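Local structure of SnoaL-like domain protein (Mycobacterium hassiacum, 6P44) at residues 13-18 / 79-84; 28-33 / 53-58. The protein probably acts as a steroid Delta-isomerase, moving a carbon-carbon double bond of a ketosteroid into conjugation with its carbonyl. The protein carries 1 engineered substitution. All coordinates share one frame; numbering follows the deposited sequence. Where two conformers were deposited one is given.

Both contacts sit in the one SnoaL-like domain and border the same bound dinitrophenol, their centres about 15 Å apart and on opposite sides of the chain's centre. Interaction 1 lays helix 4-20 against strand 76-85 of the curved mixed sheet. Interaction 2 brings strand 30-31, just after helix 23-29, to the end of helix 48-54 and the residues after it. In chain order both segments of interaction 2 fall between those of interaction 1. They meet at a probable hydrogen bond, Y14 OH to Y55 OH at 2.7 Å, and by packing of L29 on Y14 and F17. Y30, Y55 and Y14 thus form a line of hydroxyls ending at the ligand oxygen.

Interaction 1: residues 13-18 / 79-84; sequences RYLEFV and FYWTLS. With DNX (3,4-dinitrophenol), chain H.
L15 sets a methyl group down on the face of the W81 indole, and its forked end fills the hollow that this face forms with the F79 ring between helix 13-18 and strand 79-84. The two segments run nearly parallel, 14° between their axes at 10.9 Å. No hydrogen bond crosses between them; L15, V18, F79, W81 and L83 make the contact through apolar groups. CD2 of L15 sits over the six-membered ring in a CH-pi contact, 3.6 Å from its centroid and 17° off the normal. It lies toward the CE3-CZ3 side. F79 CE2 shares the same indole face, so methyl and phenyl lie beside each other on the flat of W81, and L15 CD1 reaches F79 CE2 more loosely at 4.3 Å. W81 NE1 is hydrogen-bonded to S98 OG on the adjoining strand 92-102.

One turn on, V18 splits its two methyls. With CG1 anti to the backbone N (chi1 167°), that branch meets L83 CD1 at 3.8 Å, the two side chains crossing almost perpendicularly, while CG2 lies over one face of the Y14 ring. L83 uses its other methyl on the ligand: CD2 is 3.5 Å from DNX O32 and almost as close to O42, one oxygen of each nitro group.

The phenol end of the ligand fits beside the W81 edge, CZ2 to O1 3.5 Å, and meets Y14 in the plane of its ring. Y14 OH and DNX O1 are only 2.5 Å apart, a very short hydrogen bond in which either could donate. In a buried, largely apolar wall, so short a bond is consistent with an oxyanion hole of the ketosteroid isomerase kind, where the phenol oxygen probably stands in for the dienolate oxygen of the reaction intermediate.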
loop_
_atom_site.group_PDB
_atom_site.type_symbol
_atom_site.label_atom_id
_atom_site.label_comp_id
_atom_site.label_asym_id
_atom_site.label_seq_id
_atom_site.Cartn_x
_atom_site.Cartn_y
_atom_site.Cartn_z
ATOM N N ARG B 13 1.853 3.132 17.589
ATOM C CA ARG B 13 2.209 2.234 18.678
ATOM C C ARG B 13 2.805 0.936 18.156
ATOM O O ARG B 13 3.687 0.358 18.803
ATOM C CB ARG B 13 1.011 1.985 19.568
ATOM C CG ARG B 13 0.610 3.233 20.296
ATOM C CD ARG B 13 -0.287 2.900 21.441
ATOM N NE ARG B 13 -1.391 2.037 21.029
ATOM C CZ ARG B 13 -2.445 2.446 20.335
ATOM N NH1 ARG B 13 -2.547 3.712 19.960
ATOM N NH2 ARG B 13 -3.398 1.584 20.002
ATOM N N TYR B 14 2.358 0.476 16.984
ATOM C CA TYR B 14 3.010 -0.657 16.345
ATOM C C TYR B 14 4.487 -0.366 16.139
ATOM O O TYR B 14 5.351 -1.177 16.490
ATOM C CB TYR B 14 2.309 -0.932 15.009
ATOM C CG TYR B 14 3.003 -1.955 14.161
ATOM C CD1 TYR B 14 2.932 -3.292 14.479
ATOM C CD2 TYR B 14 3.737 -1.587 13.045
ATOM C CE1 TYR B 14 3.570 -4.242 13.724
ATOM C CE2 TYR B 14 4.383 -2.541 12.270
ATOM C CZ TYR B 14 4.285 -3.874 12.612
ATOM O OH TYR B 14 4.917 -4.855 11.873
ATOM N N LEU B 15 4.797 0.807 15.579
ATOM C CA LEU B 15 6.192 1.148 15.308
ATOM C C LEU B 15 6.982 1.314 16.599
ATOM O O LEU B 15 8.177 1.005 16.630
ATOM C CB LEU B 15 6.274 2.376 14.386
ATOM C CG LEU B 15 5.716 2.114 12.968
ATOM C CD1 LEU B 15 5.711 3.371 12.082
ATOM C CD2 LEU B 15 6.458 0.969 12.253
ATOM N N GLU B 16 6.345 1.816 17.658
ATOM C CA GLU B 16 6.993 1.866 18.966
ATOM C C GLU B 16 7.384 0.473 19.437
ATOM O O GLU B 16 8.523 0.242 19.863
ATOM C CB GLU B 16 6.048 2.511 19.978
ATOM C CG GLU B 16 6.545 2.448 21.399
ATOM C CD GLU B 16 5.496 2.870 22.384
ATOM O OE1 GLU B 16 4.504 3.495 21.947
ATOM O OE2 GLU B 16 5.664 2.567 23.587
ATOM N N PHE B 17 6.443 -0.470 19.379
ATOM C CA PHE B 17 6.709 -1.818 19.869
ATOM C C PHE B 17 7.718 -2.545 18.989
ATOM O O PHE B 17 8.486 -3.374 19.488
ATOM C CB PHE B 17 5.401 -2.607 19.949
ATOM C CG PHE B 17 4.351 -1.976 20.817
ATOM C CD1 PHE B 17 4.695 -1.280 21.959
ATOM C CD2 PHE B 17 3.010 -2.097 20.489
ATOM C CE1 PHE B 17 3.708 -0.705 22.763
ATOM C CE2 PHE B 17 2.031 -1.537 21.281
ATOM C CZ PHE B 17 2.384 -0.841 22.415
ATOM N N VAL B 18 7.725 -2.270 17.683
ATOM C CA VAL B 18 8.789 -2.788 16.823
ATOM C C VAL B 18 10.146 -2.253 17.276
ATOM O O VAL B 18 11.112 -3.008 17.439
ATOM C CB VAL B 18 8.506 -2.446 15.349
ATOM C CG1 VAL B 18 9.742 -2.698 14.470
ATOM C CG2 VAL B 18 7.322 -3.246 14.815
ATOM N N PHE B 79 1.471 3.545 4.866
ATOM C CA PHE B 79 2.590 4.299 5.412
ATOM C C PHE B 79 3.899 3.850 4.797
ATOM O O PHE B 79 4.106 2.662 4.540
ATOM C CB PHE B 79 2.643 4.309 6.950
ATOM C CG PHE B 79 2.567 2.956 7.629
ATOM C CD1 PHE B 79 1.397 2.204 7.654
ATOM C CD2 PHE B 79 3.669 2.470 8.306
ATOM C CE1 PHE B 79 1.344 0.983 8.341
ATOM C CE2 PHE B 79 3.617 1.245 8.970
ATOM C CZ PHE B 79 2.456 0.524 8.995
ATOM N N TYR B 80 4.754 4.828 4.527
ATOM C CA TYR B 80 6.080 4.613 3.969
ATOM C C TYR B 80 7.060 4.998 5.069
ATOM O O TYR B 80 6.968 6.101 5.625
ATOM C CB TYR B 80 6.231 5.504 2.732
ATOM C CG TYR B 80 7.515 5.381 1.947
ATOM C CD1 TYR B 80 8.213 4.185 1.852
ATOM C CD2 TYR B 80 8.034 6.487 1.290
ATOM C CE1 TYR B 80 9.387 4.101 1.117
ATOM C CE2 TYR B 80 9.202 6.404 0.563
ATOM C CZ TYR B 80 9.874 5.214 0.477
ATOM O OH TYR B 80 11.052 5.137 -0.252
ATOM N N TRP B 81 7.926 4.061 5.449
ATOM C CA TRP B 81 8.678 4.192 6.686
ATOM C C TRP B 81 10.002 3.456 6.578
ATOM O O TRP B 81 10.226 2.662 5.665
ATOM C CB TRP B 81 7.866 3.689 7.875
ATOM C CG TRP B 81 7.494 2.237 7.823
ATOM C CD1 TRP B 81 6.589 1.647 6.989
ATOM C CD2 TRP B 81 7.988 1.200 8.675
ATOM N NE1 TRP B 81 6.489 0.310 7.269
ATOM C CE2 TRP B 81 7.331 0.007 8.307
ATOM C CE3 TRP B 81 8.910 1.164 9.726
ATOM C CZ2 TRP B 81 7.579 -1.211 8.942
ATOM C CZ3 TRP B 81 9.161 -0.041 10.353
ATOM C CH2 TRP B 81 8.495 -1.208 9.969
ATOM N N THR B 82 10.900 3.769 7.508
ATOM C CA THR B 82 12.185 3.092 7.572
ATOM C C THR B 82 12.355 2.375 8.904
ATOM O O THR B 82 11.908 2.852 9.954
ATOM C CB THR B 82 13.364 4.049 7.360
ATOM O OG1 THR B 82 13.459 4.950 8.460
ATOM C CG2 THR B 82 13.196 4.840 6.088
ATOM N N LEU B 83 13.007 1.228 8.832
ATOM C CA LEU B 83 13.358 0.408 9.982
ATOM C C LEU B 83 14.871 0.276 9.993
ATOM O O LEU B 83 15.446 -0.254 9.039
ATOM C CB LEU B 83 12.727 -0.981 9.832
ATOM C CG LEU B 83 13.018 -2.027 10.910
ATOM C CD1 LEU B 83 12.609 -1.527 12.261
ATOM C CD2 LEU B 83 12.280 -3.332 10.593
ATOM N N SER B 84 15.515 0.745 11.062
ATOM C CA SER B 84 16.972 0.711 11.172
ATOM C C SER B 84 17.372 -0.213 12.308
ATOM O O SER B 84 16.979 0.009 13.454
ATOM C CB SER B 84 17.532 2.106 11.437
ATOM O OG SER B 84 17.154 3.011 10.419
HETATM C C1 DNX H . 7.187 -4.830 9.488
HETATM C C2 DNX H . 7.873 -5.406 10.547
HETATM C C3 DNX H . 9.065 -6.049 10.297
HETATM N N3 DNX H . 9.734 -6.662 11.444
HETATM C C4 DNX H . 9.586 -6.114 9.013
HETATM N N4 DNX H . 10.840 -6.800 8.711
HETATM C C5 DNX H . 8.904 -5.528 7.963
HETATM C C6 DNX H . 7.701 -4.888 8.200
HETATM O O1 DNX H . 6.004 -4.205 9.735
HETATM O O31 DNX H . 9.428 -7.802 11.749
HETATM O O32 DNX H . 10.550 -5.995 12.065
HETATM O O41 DNX H . 10.921 -7.418 7.663
HETATM O O42 DNX H . 11.756 -6.712 9.514
#

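Interaction 2: residues 28-33 / 53-58; sequences ALYADD and GFYGNL. With DNX (3,4-dinitrophenol), chain H.
This contact belongs to a tyrosine hydrogen-bond network that probably backs the oxyanion hole, as in other ketosteroid isomerases, inside the NTF2-type cone of the domain. Its members here are Y30, from the short strand 30-31, and Y55, at the end of helix 48-54. Their hydroxyls meet at 2.8 Å, Y30 OH to Y55 OH, and either may be the donor. Y55 OH lies near the plane of the Y30 ring, at its edge, and the two side chains cross at about a right angle. Y55 OH is held a second time, by Y14 OH from helix 4-20, which itself grips the ligand. Y30 therefore stands third in the line of hydroxyls, behind Y14 and Y55, and probably helps to position and polarise them. M111 of strand 108-121 packs on both Y30 and Y55. Farther along, L58 lines the nitro end of the pocket, its CD1 3.6 Å from DNX O32. Besides the bond, the two rings touch through carbon, Y30 CE2 lying 3.8 Å from Y55 CE2.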
loop_
_atom_site.group_PDB
_atom_site.type_symbol
_atom_site.label_atom_id
_atom_site.label_comp_id
_atom_site.label_asym_id
_atom_site.label_seq_id
_atom_site.Cartn_x
_atom_site.Cartn_y
_atom_site.Cartn_z
ATOM N N ALA B 28 -0.795 -7.888 20.543
ATOM C CA ALA B 28 -2.021 -7.412 21.161
ATOM C C ALA B 28 -2.723 -6.352 20.324
ATOM O O ALA B 28 -3.914 -6.104 20.534
ATOM C CB ALA B 28 -1.705 -6.857 22.554
ATOM N N LEU B 29 -2.016 -5.712 19.393
ATOM C CA LEU B 29 -2.659 -4.750 18.507
ATOM C C LEU B 29 -3.498 -5.423 17.433
ATOM O O LEU B 29 -4.374 -4.773 16.847
ATOM C CB LEU B 29 -1.612 -3.869 17.820
ATOM C CG LEU B 29 -0.767 -3.001 18.746
ATOM C CD1 LEU B 29 0.209 -2.206 17.918
ATOM C CD2 LEU B 29 -1.645 -2.066 19.572
ATOM N N TYR B 30 -3.230 -6.688 17.142
ATOM C CA TYR B 30 -3.905 -7.391 16.067
ATOM C C TYR B 30 -5.181 -8.051 16.568
ATOM O O TYR B 30 -5.284 -8.455 17.729
ATOM C CB TYR B 30 -2.992 -8.460 15.484
ATOM C CG TYR B 30 -1.925 -7.930 14.542
ATOM C CD1 TYR B 30 -2.196 -7.801 13.191
ATOM C CD2 TYR B 30 -0.652 -7.605 14.994
ATOM C CE1 TYR B 30 -1.235 -7.372 12.302
ATOM C CE2 TYR B 30 0.333 -7.172 14.102
ATOM C CZ TYR B 30 0.022 -7.045 12.756
ATOM O OH TYR B 30 0.941 -6.624 11.822
ATOM N N ALA B 31 -6.155 -8.148 15.664
ATOM C CA ALA B 31 -7.393 -8.871 15.906
ATOM C C ALA B 31 -7.132 -10.370 16.042
ATOM O O ALA B 31 -6.117 -10.897 15.576
ATOM C CB ALA B 31 -8.357 -8.623 14.747
ATOM N N ASP B 32 -8.083 -11.065 16.670
ATOM C CA ASP B 32 -7.927 -12.501 16.896
ATOM C C ASP B 32 -7.731 -13.264 15.589
ATOM O O ASP B 32 -6.984 -14.251 15.549
ATOM C CB ASP B 32 -9.156 -13.072 17.614
ATOM C CG ASP B 32 -9.310 -12.585 19.061
ATOM O OD1 ASP B 32 -8.382 -11.981 19.640
ATOM O OD2 ASP B 32 -10.399 -12.825 19.616
ATOM N N ASP B 33 -8.411 -12.841 14.519
ATOM C CA ASP B 33 -8.365 -13.496 13.210
ATOM C C ASP B 33 -7.629 -12.653 12.166
ATOM O O ASP B 33 -7.899 -12.750 10.960
ATOM C CB ASP B 33 -9.779 -13.810 12.730
ATOM C CG ASP B 33 -10.647 -12.569 12.565
ATOM O OD1 ASP B 33 -10.280 -11.469 13.038
ATOM O OD2 ASP B 33 -11.724 -12.704 11.944
ATOM N N GLY B 53 3.950 -15.657 17.021
ATOM C CA GLY B 53 5.127 -16.457 16.721
ATOM C C GLY B 53 5.994 -15.799 15.669
ATOM O O GLY B 53 7.225 -15.784 15.773
ATOM N N PHE B 54 5.361 -15.252 14.629
ATOM C CA PHE B 54 6.100 -14.572 13.567
ATOM C C PHE B 54 6.978 -13.464 14.132
ATOM O O PHE B 54 8.160 -13.353 13.786
ATOM C CB PHE B 54 5.112 -14.000 12.549
ATOM C CG PHE B 54 5.751 -13.110 11.510
ATOM C CD1 PHE B 54 6.383 -13.660 10.404
ATOM C CD2 PHE B 54 5.731 -11.730 11.644
ATOM C CE1 PHE B 54 6.978 -12.849 9.448
ATOM C CE2 PHE B 54 6.323 -10.917 10.692
ATOM C CZ PHE B 54 6.948 -11.480 9.591
ATOM N N TYR B 55 6.411 -12.626 14.997
ATOM C CA TYR B 55 7.149 -11.495 15.537
ATOM C C TYR B 55 8.125 -11.888 16.642
ATOM O O TYR B 55 8.834 -11.019 17.158
ATOM C CB TYR B 55 6.172 -10.448 16.061
ATOM C CG TYR B 55 5.523 -9.596 14.997
ATOM C CD1 TYR B 55 6.215 -8.560 14.388
ATOM C CD2 TYR B 55 4.201 -9.799 14.637
ATOM C CE1 TYR B 55 5.613 -7.766 13.424
ATOM C CE2 TYR B 55 3.595 -9.009 13.670
ATOM C CZ TYR B 55 4.300 -7.993 13.090
ATOM O OH TYR B 55 3.687 -7.211 12.151
ATOM N N GLY B 56 8.210 -13.172 16.989
ATOM C CA GLY B 56 8.980 -13.572 18.153
ATOM C C GLY B 56 10.448 -13.214 18.066
ATOM O O GLY B 56 11.099 -13.001 19.092
ATOM N N ASN B 57 10.993 -13.141 16.852
ATOM C CA ASN B 57 12.411 -12.848 16.691
ATOM C C ASN B 57 12.765 -11.408 17.029
ATOM O O ASN B 57 13.955 -11.093 17.153
ATOM C CB ASN B 57 12.858 -13.164 15.258
ATOM C CG ASN B 57 11.959 -12.530 14.204
ATOM O OD1 ASN B 57 11.074 -11.748 14.517
ATOM N ND2 ASN B 57 12.185 -12.881 12.945
ATOM N N LEU B 58 11.782 -10.526 17.168
ATOM C CA LEU B 58 12.079 -9.165 17.585
ATOM C C LEU B 58 12.267 -9.038 19.084
ATOM O O LEU B 58 12.609 -7.947 19.545
ATOM C CB LEU B 58 10.953 -8.211 17.166
ATOM C CG LEU B 58 10.791 -7.892 15.682
ATOM C CD1 LEU B 58 9.711 -6.824 15.492
ATOM C CD2 LEU B 58 12.118 -7.443 15.066
HETATM C C1 DNX H . 7.187 -4.830 9.488
HETATM C C2 DNX H . 7.873 -5.406 10.547
HETATM C C3 DNX H . 9.065 -6.049 10.297
HETATM N N3 DNX H . 9.734 -6.662 11.444
HETATM C C4 DNX H . 9.586 -6.114 9.013
HETATM N N4 DNX H . 10.840 -6.800 8.711
HETATM C C5 DNX H . 8.904 -5.528 7.963
HETATM C C6 DNX H . 7.701 -4.888 8.200
HETATM O O1 DNX H . 6.004 -4.205 9.735
HETATM O O31 DNX H . 9.428 -7.802 11.749
HETATM O O32 DNX H . 10.550 -5.995 12.065
HETATM O O41 DNX H . 10.921 -7.418 7.663
HETATM O O42 DNX H . 11.756 -6.712 9.514
#